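Local structure of putative oxygenase (Streptomyces coelicolor, 2OG5) at residues 156-161 against 168-173; 311-316 against 323-328; 147-152 against 180-185. The protein catalyses the iron- and 2-oxoglutarate-dependent 3-hydroxylation of L-asparagine, giving the hydroxyasparagine built into the calcium-dependent lipopeptide antibiotic. All coordinates share one frame; numbering follows the deposited sequence.

Contact 1: 156-161 against 168-173; sequences QDVVPV and QGNAGS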
loop_
_atom_site.group_PDB
_atom_site.type_symbol
_atom_site.label_atom_id
_atom_site.label_comp_id
_atom_site.label_asym_id
_atom_site.label_seq_id
_atom_site.Cartn_x
_atom_site.Cartn_y
_atom_site.Cartn_z
ATOM N N GLN A 156 -7.544 -4.301 -5.084
ATOM C CA GLN A 156 -6.942 -4.202 -6.418
ATOM C C GLN A 156 -5.851 -5.248 -6.586
ATOM O O GLN A 156 -5.074 -5.502 -5.664
ATOM C CB GLN A 156 -6.355 -2.796 -6.618
ATOM C CG GLN A 156 -7.375 -1.692 -6.314
ATOM C CD GLN A 156 -6.843 -0.276 -6.415
ATOM O OE1 GLN A 156 -5.688 -0.040 -6.787
ATOM N NE2 GLN A 156 -7.692 0.684 -6.056
ATOM N N ASP A 157 -5.777 -5.840 -7.771
ATOM C CA ASP A 157 -4.784 -6.870 -8.036
ATOM C C ASP A 157 -3.459 -6.264 -8.450
ATOM O O ASP A 157 -3.406 -5.272 -9.199
ATOM C CB ASP A 157 -5.257 -7.821 -9.140
ATOM C CG ASP A 157 -6.443 -8.665 -8.720
ATOM O OD1 ASP A 157 -6.460 -9.157 -7.582
ATOM O OD2 ASP A 157 -7.364 -8.869 -9.542
ATOM N N VAL A 158 -2.380 -6.854 -7.943
ATOM C CA VAL A 158 -1.030 -6.517 -8.385
ATOM C C VAL A 158 -0.494 -7.766 -9.092
ATOM O O VAL A 158 -0.110 -8.747 -8.438
ATOM C CB VAL A 158 -0.152 -6.095 -7.207
ATOM C CG1 VAL A 158 1.226 -5.652 -7.692
ATOM C CG2 VAL A 158 -0.829 -4.963 -6.416
ATOM N N VAL A 159 -0.526 -7.746 -10.431
ATOM C CA VAL A 159 -0.198 -8.901 -11.274
ATOM C C VAL A 159 0.455 -8.410 -12.557
ATOM O O VAL A 159 0.076 -7.359 -13.077
ATOM C CB VAL A 159 -1.455 -9.737 -11.630
ATOM C CG1 VAL A 159 -2.075 -10.341 -10.374
ATOM C CG2 VAL A 159 -2.497 -8.888 -12.372
ATOM N N PRO A 160 1.446 -9.152 -13.069
ATOM C CA PRO A 160 2.110 -8.687 -14.288
ATOM C C PRO A 160 1.269 -8.923 -15.534
ATOM O O PRO A 160 0.660 -9.979 -15.666
ATOM C CB PRO A 160 3.382 -9.536 -14.324
ATOM C CG PRO A 160 2.993 -10.812 -13.647
ATOM C CD PRO A 160 2.031 -10.410 -12.561
ATOM N N VAL A 161 1.265 -7.952 -16.451
ATOM C CA VAL A 161 0.457 -8.021 -17.667
ATOM C C VAL A 161 1.355 -7.937 -18.903
ATOM O O VAL A 161 2.186 -7.027 -18.988
ATOM C CB VAL A 161 -0.540 -6.857 -17.711
ATOM C CG1 VAL A 161 -1.372 -6.898 -18.980
ATOM C CG2 VAL A 161 -1.451 -6.881 -16.474
ATOM N N GLN A 168 5.473 1.839 -14.697
ATOM C CA GLN A 168 5.726 2.124 -13.281
ATOM C C GLN A 168 4.423 1.994 -12.499
ATOM O O GLN A 168 3.808 2.998 -12.103
ATOM C CB GLN A 168 6.321 3.529 -13.106
ATOM C CG GLN A 168 7.733 3.674 -13.626
ATOM C CD GLN A 168 8.713 2.813 -12.847
ATOM O OE1 GLN A 168 8.785 2.908 -11.623
ATOM N NE2 GLN A 168 9.457 1.960 -13.552
ATOM N N GLY A 169 3.998 0.753 -12.295
ATOM C CA GLY A 169 2.747 0.458 -11.619
ATOM C C GLY A 169 2.455 -1.024 -11.491
ATOM O O GLY A 169 3.322 -1.862 -11.778
ATOM N N ASN A 170 1.229 -1.336 -11.070
ATOM C CA ASN A 170 0.793 -2.706 -10.739
ATOM C C ASN A 170 1.151 -3.758 -11.762
ATOM O O ASN A 170 1.583 -4.848 -11.396
ATOM C CB ASN A 170 -0.726 -2.762 -10.535
ATOM C CG ASN A 170 -1.153 -2.122 -9.243
ATOM O OD1 ASN A 170 -0.390 -1.368 -8.643
ATOM N ND2 ASN A 170 -2.370 -2.418 -8.796
ATOM N N ALA A 171 0.952 -3.429 -13.036
ATOM C CA ALA A 171 1.079 -4.390 -14.125
ATOM C C ALA A 171 2.517 -4.585 -14.621
ATOM O O ALA A 171 2.773 -5.462 -15.445
ATOM C CB ALA A 171 0.186 -3.969 -15.285
ATOM N N GLY A 172 3.452 -3.788 -14.122
ATOM C CA GLY A 172 4.826 -3.829 -14.619
ATOM C C GLY A 172 5.677 -4.900 -13.961
ATOM O O GLY A 172 5.295 -5.497 -12.950
ATOM N N SER A 173 6.830 -5.153 -14.567
ATOM C CA SER A 173 7.814 -6.074 -13.991
ATOM C C SER A 173 9.257 -5.570 -14.111
ATOM O O SER A 173 10.197 -6.266 -13.735
ATOM C CB SER A 173 7.640 -7.452 -14.629
ATOM O OG SER A 173 7.584 -7.341 -16.040
#
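Asn-170 lays its side chain across that of Val-158, the two meeting at about a right angle. The amide end does the touching. Its ND2 is 3.8 Å from Val-158 CG2, the methyl beside the backbone N. The other branch, Val-158 CG1, faces the main chain instead and is 3.8 Å from Asn-170 O. CG of Asn-170 stands beside its own backbone N (chi1 -73°), which sends the amide toward the end of strand 156-158. There ND2 makes a weak hydrogen bond to Asp-157 O, 3.1 Å long and bent to 134° at the hydrogen. In the conformer given, Lys-150 NZ also bonds to this carbonyl.

The second half of the contact is packed against the backbone. Ala-171 CA points its hydrogen almost straight at Val-159 O, at 3.3 Å. Val-161 N donates to Ala-171 O at 3.1 Å. Next to this bond, Val-161 CG2 touches Ala-171 CB at 3.5 Å. A type I turn from Gly-169 to Gly-172 presents both Asn-170 and Ala-171.

Asn-170 binds L-asparagine, and its side chain lies about 3 Å from that of Arg-329, another substrate residue, at nearest atoms. The contact thus ties a substrate residue to the sheet. Strand 156-158 runs antiparallel to strand 326-333, where Val-158 packs on Leu-327 and Arg-329. The turn belongs to the loop that leads on to strand 176-179 in the second sheet of the jelly roll.

Contact 2: 311-316 against 323-328; sequences HGRTEF and TDRWLQ. With NA (sodium ion), chain B.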
loop_
_atom_site.group_PDB
_atom_site.type_symbol
_atom_site.label_atom_id
_atom_site.label_comp_id
_atom_site.label_asym_id
_atom_site.label_seq_id
_atom_site.Cartn_x
_atom_site.Cartn_y
_atom_site.Cartn_z
ATOM N N HIS A 311 7.933 3.056 -1.205
ATOM C CA HIS A 311 8.119 1.665 -1.614
ATOM C C HIS A 311 8.411 1.560 -3.094
ATOM O O HIS A 311 8.139 2.468 -3.884
ATOM C CB HIS A 311 6.907 0.809 -1.226
ATOM C CG HIS A 311 5.671 1.116 -2.006
ATOM N ND1 HIS A 311 4.823 2.156 -1.680
ATOM C CD2 HIS A 311 5.134 0.518 -3.097
ATOM C CE1 HIS A 311 3.817 2.182 -2.535
ATOM N NE2 HIS A 311 3.984 1.204 -3.408
ATOM N N GLY A 312 8.996 0.421 -3.439
ATOM C CA GLY A 312 9.323 0.061 -4.806
ATOM C C GLY A 312 9.355 -1.448 -4.925
ATOM O O GLY A 312 8.870 -2.166 -4.051
ATOM N N ARG A 313 9.894 -1.934 -6.029
ATOM C CA ARG A 313 9.891 -3.354 -6.309
ATOM C C ARG A 313 11.011 -3.674 -7.265
ATOM O O ARG A 313 11.250 -2.934 -8.216
ATOM C CB ARG A 313 8.570 -3.793 -6.944
ATOM C CG ARG A 313 8.337 -5.294 -6.792
ATOM C CD ARG A 313 7.849 -5.987 -8.058
ATOM N NE ARG A 313 6.975 -5.141 -8.855
ATOM C CZ ARG A 313 7.326 -4.536 -9.991
ATOM N NH1 ARG A 313 8.551 -4.674 -10.509
ATOM N NH2 ARG A 313 6.442 -3.764 -10.612
ATOM N N THR A 314 11.676 -4.805 -7.043
ATOM C CA THR A 314 12.727 -5.241 -7.959
ATOM C C THR A 314 12.147 -5.743 -9.281
ATOM O O THR A 314 10.968 -6.088 -9.376
ATOM C CB THR A 314 13.557 -6.373 -7.341
ATOM O OG1 THR A 314 12.698 -7.477 -7.051
ATOM C CG2 THR A 314 14.238 -5.908 -6.070
ATOM N N GLU A 315 13.000 -5.791 -10.299
ATOM C CA GLU A 315 12.640 -6.315 -11.611
ATOM C C GLU A 315 12.518 -7.837 -11.571
ATOM O O GLU A 315 13.244 -8.509 -10.829
ATOM C CB GLU A 315 13.714 -5.875 -12.607
ATOM C CG GLU A 315 13.788 -6.577 -13.938
ATOM C CD GLU A 315 15.072 -6.209 -14.663
ATOM O OE1 GLU A 315 16.010 -7.030 -14.700
ATOM O OE2 GLU A 315 15.156 -5.074 -15.165
ATOM N N PHE A 316 11.607 -8.380 -12.369
ATOM C CA PHE A 316 11.476 -9.828 -12.528
ATOM C C PHE A 316 10.967 -10.166 -13.911
ATOM O O PHE A 316 10.506 -9.287 -14.633
ATOM C CB PHE A 316 10.611 -10.449 -11.425
ATOM C CG PHE A 316 9.160 -10.049 -11.453
ATOM C CD1 PHE A 316 8.179 -10.970 -11.789
ATOM C CD2 PHE A 316 8.773 -8.765 -11.088
ATOM C CE1 PHE A 316 6.845 -10.615 -11.797
ATOM C CE2 PHE A 316 7.432 -8.406 -11.084
ATOM C CZ PHE A 316 6.472 -9.331 -11.431
ATOM N N THR A 323 0.964 -18.697 -13.101
ATOM C CA THR A 323 1.657 -19.025 -11.846
ATOM C C THR A 323 2.413 -17.829 -11.251
ATOM O O THR A 323 3.081 -17.956 -10.232
ATOM C CB THR A 323 2.642 -20.217 -12.017
ATOM O OG1 THR A 323 3.772 -19.827 -12.803
ATOM C CG2 THR A 323 1.945 -21.420 -12.689
ATOM N N ASP A 324 2.312 -16.669 -11.888
ATOM C CA ASP A 324 3.044 -15.485 -11.439
ATOM C C ASP A 324 2.554 -14.884 -10.121
ATOM O O ASP A 324 1.463 -15.182 -9.637
ATOM C CB ASP A 324 3.015 -14.388 -12.515
ATOM C CG ASP A 324 3.884 -14.718 -13.715
ATOM O OD1 ASP A 324 5.110 -14.907 -13.526
ATOM O OD2 ASP A 324 3.348 -14.742 -14.837
ATOM N N ARG A 325 3.430 -14.042 -9.570
ATOM C CA ARG A 325 3.179 -13.203 -8.397
ATOM C C ARG A 325 1.782 -12.594 -8.421
ATOM O O ARG A 325 1.396 -12.007 -9.418
ATOM C CB ARG A 325 4.223 -12.078 -8.414
ATOM C CG ARG A 325 4.300 -11.177 -7.193
ATOM C CD ARG A 325 5.440 -10.170 -7.405
ATOM N NE ARG A 325 5.813 -9.383 -6.228
ATOM C CZ ARG A 325 5.449 -8.124 -6.000
ATOM N NH1 ARG A 325 4.649 -7.473 -6.839
ATOM N NH2 ARG A 325 5.871 -7.513 -4.913
ATOM N N TRP A 326 1.055 -12.700 -7.313
ATOM C CA TRP A 326 -0.294 -12.140 -7.195
ATOM C C TRP A 326 -0.441 -11.549 -5.801
ATOM O O TRP A 326 -0.473 -12.299 -4.814
ATOM C CB TRP A 326 -1.348 -13.230 -7.407
ATOM C CG TRP A 326 -2.776 -12.753 -7.512
ATOM C CD1 TRP A 326 -3.244 -11.468 -7.360
ATOM C CD2 TRP A 326 -3.931 -13.565 -7.760
ATOM N NE1 TRP A 326 -4.599 -11.441 -7.524
ATOM C CE2 TRP A 326 -5.051 -12.709 -7.764
ATOM C CE3 TRP A 326 -4.126 -14.932 -8.001
ATOM C CZ2 TRP A 326 -6.343 -13.170 -7.994
ATOM C CZ3 TRP A 326 -5.426 -15.391 -8.226
ATOM C CH2 TRP A 326 -6.512 -14.507 -8.218
ATOM N N LEU A 327 -0.501 -10.222 -5.713
ATOM C CA LEU A 327 -0.874 -9.546 -4.465
ATOM C C LEU A 327 -2.226 -8.896 -4.661
ATOM O O LEU A 327 -2.617 -8.586 -5.783
ATOM C CB LEU A 327 0.121 -8.452 -4.062
ATOM C CG LEU A 327 1.605 -8.698 -4.249
ATOM C CD1 LEU A 327 2.426 -7.476 -3.831
ATOM C CD2 LEU A 327 2.072 -9.942 -3.494
ATOM N N GLN A 328 -2.938 -8.683 -3.560
ATOM C CA GLN A 328 -4.086 -7.781 -3.564
ATOM C C GLN A 328 -3.801 -6.611 -2.622
ATOM O O GLN A 328 -3.165 -6.770 -1.577
ATOM C CB GLN A 328 -5.376 -8.519 -3.227
ATOM C CG GLN A 328 -5.770 -9.430 -4.387
ATOM C CD GLN A 328 -7.096 -10.132 -4.230
ATOM O OE1 GLN A 328 -7.487 -10.539 -3.127
ATOM N NE2 GLN A 328 -7.787 -10.315 -5.353
HETATM NA NA NA B . 2.839 1.902 -5.031
HETATM O O HOH W 1 1.837 2.239 -6.677
HETATM O O HOH W 2 3.365 0.250 -6.101
HETATM O O HOH W 3 1.468 -0.164 -4.457
#
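Arg-313 and Arg-325 run antiparallel past one another, and this pair is the tight part of the contact. CD of Arg-313 sits over one face of the Arg-325 guanidinium, 3.7 Å from NH1 and nearer the edge of the group than its centre. Leu-327 CG lies over the opposite face, so the flat group is held between two aliphatic carbons. The guanidinium planes are 76° apart and do not stack. Arg-313 NE still comes within 3.9 Å of Arg-325 NH1. Arg-325 is extended from CG to NE, whereas Arg-313 bends at chi2 and again at chi3 (-34°), which turns its guanidinium back toward its own strand end. There NH1 donates to Thr-314 O at 3.0 Å, in the guanidinium plane but from above the carbonyl plane. Thr-174 O accepts from the same nitrogen. Arg-325 has a second conformer, so these details hold for one of two positions.

The rest is looser. Phe-316 CZ approaches Arg-325 CD only to 4.2 Å, and the backbones stay far apart: the nearest CA atoms, of Phe-316 and Arg-325, are 9.9 Å from each other. Glu-315 lies on the solvent side, takes no part in the packing against 323-328 and forms a salt bridge with Arg-204.

At the start of 311-316, His-311 NE2 binds the sodium ion at 2.1 Å. Three waters, His-179 and Glu-181 complete the shell. These three protein ligands are the two-histidine, one-carboxylate triad that binds iron in this enzyme. Arg-325 binds 2-oxoglutarate, so its guanidinium probably meets a carboxylate of the cosubstrate. Arg-313 lends it an aliphatic flank and keeps NH1 on backbone carbonyls.

Contact 3: 147-152 against 180-185; sequences LPEKNG and NENAFH. With NA (sodium ion), chain B; ACY (acetic acid), chain C.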
loop_
_atom_site.group_PDB
_atom_site.type_symbol
_atom_site.label_atom_id
_atom_site.label_comp_id
_atom_site.label_asym_id
_atom_site.label_seq_id
_atom_site.Cartn_x
_atom_site.Cartn_y
_atom_site.Cartn_z
ATOM N N LEU A 147 -11.305 7.070 -7.959
ATOM C CA LEU A 147 -12.078 6.697 -9.149
ATOM C C LEU A 147 -11.201 6.502 -10.406
ATOM O O LEU A 147 -11.401 5.541 -11.172
ATOM C CB LEU A 147 -13.186 7.723 -9.382
ATOM C CG LEU A 147 -14.142 7.404 -10.534
ATOM C CD1 LEU A 147 -14.760 6.010 -10.376
ATOM C CD2 LEU A 147 -15.230 8.460 -10.674
ATOM N N PRO A 148 -10.227 7.398 -10.644
ATOM C CA PRO A 148 -9.381 7.229 -11.838
ATOM C C PRO A 148 -8.320 6.127 -11.816
ATOM O O PRO A 148 -7.608 5.945 -12.818
ATOM C CB PRO A 148 -8.681 8.591 -11.961
ATOM C CG PRO A 148 -9.474 9.508 -11.155
ATOM C CD PRO A 148 -9.938 8.683 -9.995
ATOM N N GLU A 149 -8.202 5.400 -10.705
ATOM C CA GLU A 149 -7.192 4.350 -10.568
ATOM C C GLU A 149 -7.873 3.017 -10.225
ATOM O O GLU A 149 -8.536 2.894 -9.189
ATOM C CB GLU A 149 -6.196 4.756 -9.481
ATOM C CG GLU A 149 -5.213 3.690 -9.041
ATOM C CD GLU A 149 -4.381 4.116 -7.841
ATOM O OE1 GLU A 149 -4.955 4.605 -6.837
ATOM O OE2 GLU A 149 -3.141 3.940 -7.907
ATOM N N LYS A 150 -7.735 2.034 -11.118
ATOM C CA LYS A 150 -8.367 0.728 -10.927
ATOM C C LYS A 150 -9.885 0.874 -10.722
ATOM O O LYS A 150 -10.516 0.107 -9.973
ATOM C CB LYS A 150 -7.717 -0.010 -9.748
ATOM C CG LYS A 150 -6.256 -0.406 -9.982
ATOM C CD LYS A 150 -6.146 -1.712 -10.731
ATOM C CE LYS A 150 -4.892 -2.480 -10.372
ATOM N NZ LYS A 150 -4.985 -3.858 -10.873
ATOM N N ASN A 151 -10.472 1.871 -11.379
ATOM C CA ASN A 151 -11.910 2.119 -11.341
ATOM C C ASN A 151 -12.477 2.247 -9.920
ATOM O O ASN A 151 -13.643 1.955 -9.668
ATOM C CB ASN A 151 -12.659 1.057 -12.167
ATOM C CG ASN A 151 -12.390 1.175 -13.670
ATOM O OD1 ASN A 151 -11.822 2.165 -14.149
ATOM N ND2 ASN A 151 -12.824 0.171 -14.422
ATOM N N GLY A 152 -11.648 2.729 -8.996
ATOM C CA GLY A 152 -12.089 2.972 -7.633
ATOM C C GLY A 152 -12.351 1.736 -6.798
ATOM O O GLY A 152 -12.935 1.843 -5.726
ATOM N N ASN A 180 6.067 7.398 -2.608
ATOM C CA ASN A 180 4.854 7.379 -1.795
ATOM C C ASN A 180 3.693 7.124 -2.746
ATOM O O ASN A 180 3.683 7.654 -3.862
ATOM C CB ASN A 180 4.632 8.719 -1.083
ATOM C CG ASN A 180 5.706 9.023 -0.049
ATOM O OD1 ASN A 180 6.473 9.967 -0.209
ATOM N ND2 ASN A 180 5.752 8.233 1.024
ATOM N N GLU A 181 2.747 6.295 -2.323
ATOM C CA GLU A 181 1.568 6.011 -3.133
ATOM C C GLU A 181 0.766 7.289 -3.360
ATOM O O GLU A 181 0.422 7.984 -2.410
ATOM C CB GLU A 181 0.692 4.968 -2.441
ATOM C CG GLU A 181 -0.361 4.361 -3.345
ATOM C CD GLU A 181 0.228 3.513 -4.436
ATOM O OE1 GLU A 181 1.366 3.027 -4.267
ATOM O OE2 GLU A 181 -0.426 3.345 -5.494
ATOM N N ASN A 182 0.476 7.576 -4.626
ATOM C CA ASN A 182 -0.335 8.715 -5.036
ATOM C C ASN A 182 0.161 9.999 -4.382
ATOM O O ASN A 182 -0.619 10.780 -3.838
ATOM C CB ASN A 182 -1.836 8.477 -4.747
ATOM C CG ASN A 182 -2.402 7.276 -5.513
ATOM O OD1 ASN A 182 -3.438 6.702 -5.134
ATOM N ND2 ASN A 182 -1.723 6.885 -6.585
ATOM N N ALA A 183 1.477 10.217 -4.472
ATOM C CA ALA A 183 2.147 11.336 -3.812
ATOM C C ALA A 183 1.523 12.690 -4.155
ATOM O O ALA A 183 1.479 13.587 -3.313
ATOM C CB ALA A 183 3.653 11.344 -4.155
ATOM N N PHE A 184 1.031 12.833 -5.383
ATOM C CA PHE A 184 0.407 14.080 -5.831
ATOM C C PHE A 184 -0.863 14.450 -5.072
ATOM O O PHE A 184 -1.263 15.611 -5.083
ATOM C CB PHE A 184 0.051 13.976 -7.320
ATOM C CG PHE A 184 -1.173 13.128 -7.600
ATOM C CD1 PHE A 184 -2.413 13.722 -7.797
ATOM C CD2 PHE A 184 -1.088 11.742 -7.666
ATOM C CE1 PHE A 184 -3.546 12.932 -8.048
ATOM C CE2 PHE A 184 -2.216 10.961 -7.921
ATOM C CZ PHE A 184 -3.436 11.561 -8.111
ATOM N N HIS A 185 -1.528 13.467 -4.468
ATOM C CA HIS A 185 -2.907 13.659 -4.001
ATOM C C HIS A 185 -2.973 14.103 -2.541
ATOM O O HIS A 185 -2.300 13.534 -1.678
ATOM C CB HIS A 185 -3.674 12.354 -4.204
ATOM C CG HIS A 185 -5.160 12.513 -4.245
ATOM N ND1 HIS A 185 -5.899 12.917 -3.154
ATOM C CD2 HIS A 185 -6.053 12.266 -5.234
ATOM C CE1 HIS A 185 -7.181 12.941 -3.476
ATOM N NE2 HIS A 185 -7.304 12.543 -4.731
HETATM NA NA NA B . 2.839 1.902 -5.031
HETATM C C ACY C . -13.386 -3.446 -12.955
HETATM O O ACY C . -13.264 -2.230 -12.729
HETATM O OXT ACY C . -14.159 -4.215 -12.344
HETATM C CH3 ACY C . -12.526 -4.018 -14.038
HETATM O O HOH W 4 -0.659 4.146 -7.783
HETATM O O HOH W 1 1.837 2.239 -6.677
HETATM O O HOH W 2 3.365 0.250 -6.101
HETATM O O HOH W 3 1.468 -0.164 -4.457
#
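Glu-149 has CG anti to its backbone N (chi1 170°) and runs on extended, which carries its carboxylate across to Glu-181 and Asn-182. Glu-181 also starts anti but bends at chi2 (67°). That bend brings its carboxylate round between the metal and Glu-149. The carboxylate planes are nearly parallel, 19° apart, and Glu-149 OE2 is 3.7 Å from Glu-181 OE2. The Asn-182 side chain comes at Glu-149 from the opposite direction. It ends beside the Glu-149 carboxylate, and which amide atom is nearer is uncertain.

Glu-181 divides its work: OE1 binds the sodium ion at 2.0 Å, while OE2 turns to Glu-149. A modelled water lies 2.5 Å from Glu-149 OE2 and 2.4 Å from Glu-181 OE2. Both distances are too short to trust as ordinary hydrogen bonds.

All three residues bind L-asparagine, and Glu-181 also binds iron. Two acidic side chains this close probably create a negative potential. That is consistent with a place for the positively charged amino group of the substrate, close to the metal.

Contacts 1 and 2 are buried, and each places one strand in the same sheet, where strands 156-158 and 326-333 are neighbours; 311-316 belongs to the other sheet. Val-158 N probably bonds to Leu-327 O between these neighbours. Contact 3 is only partly buried and joins two loops that hold substrate residues. Contacts 2 and 3 meet at the sodium ion, to which each supplies one protein ligand, and the same three waters border both. The chemistry changes with place: a main-chain bond, an asparagine amide and small apolar groups in contact 1; an arginine pair, of which Arg-325 binds 2-oxoglutarate, in contact 2; two glutamates for asparagine in contact 3.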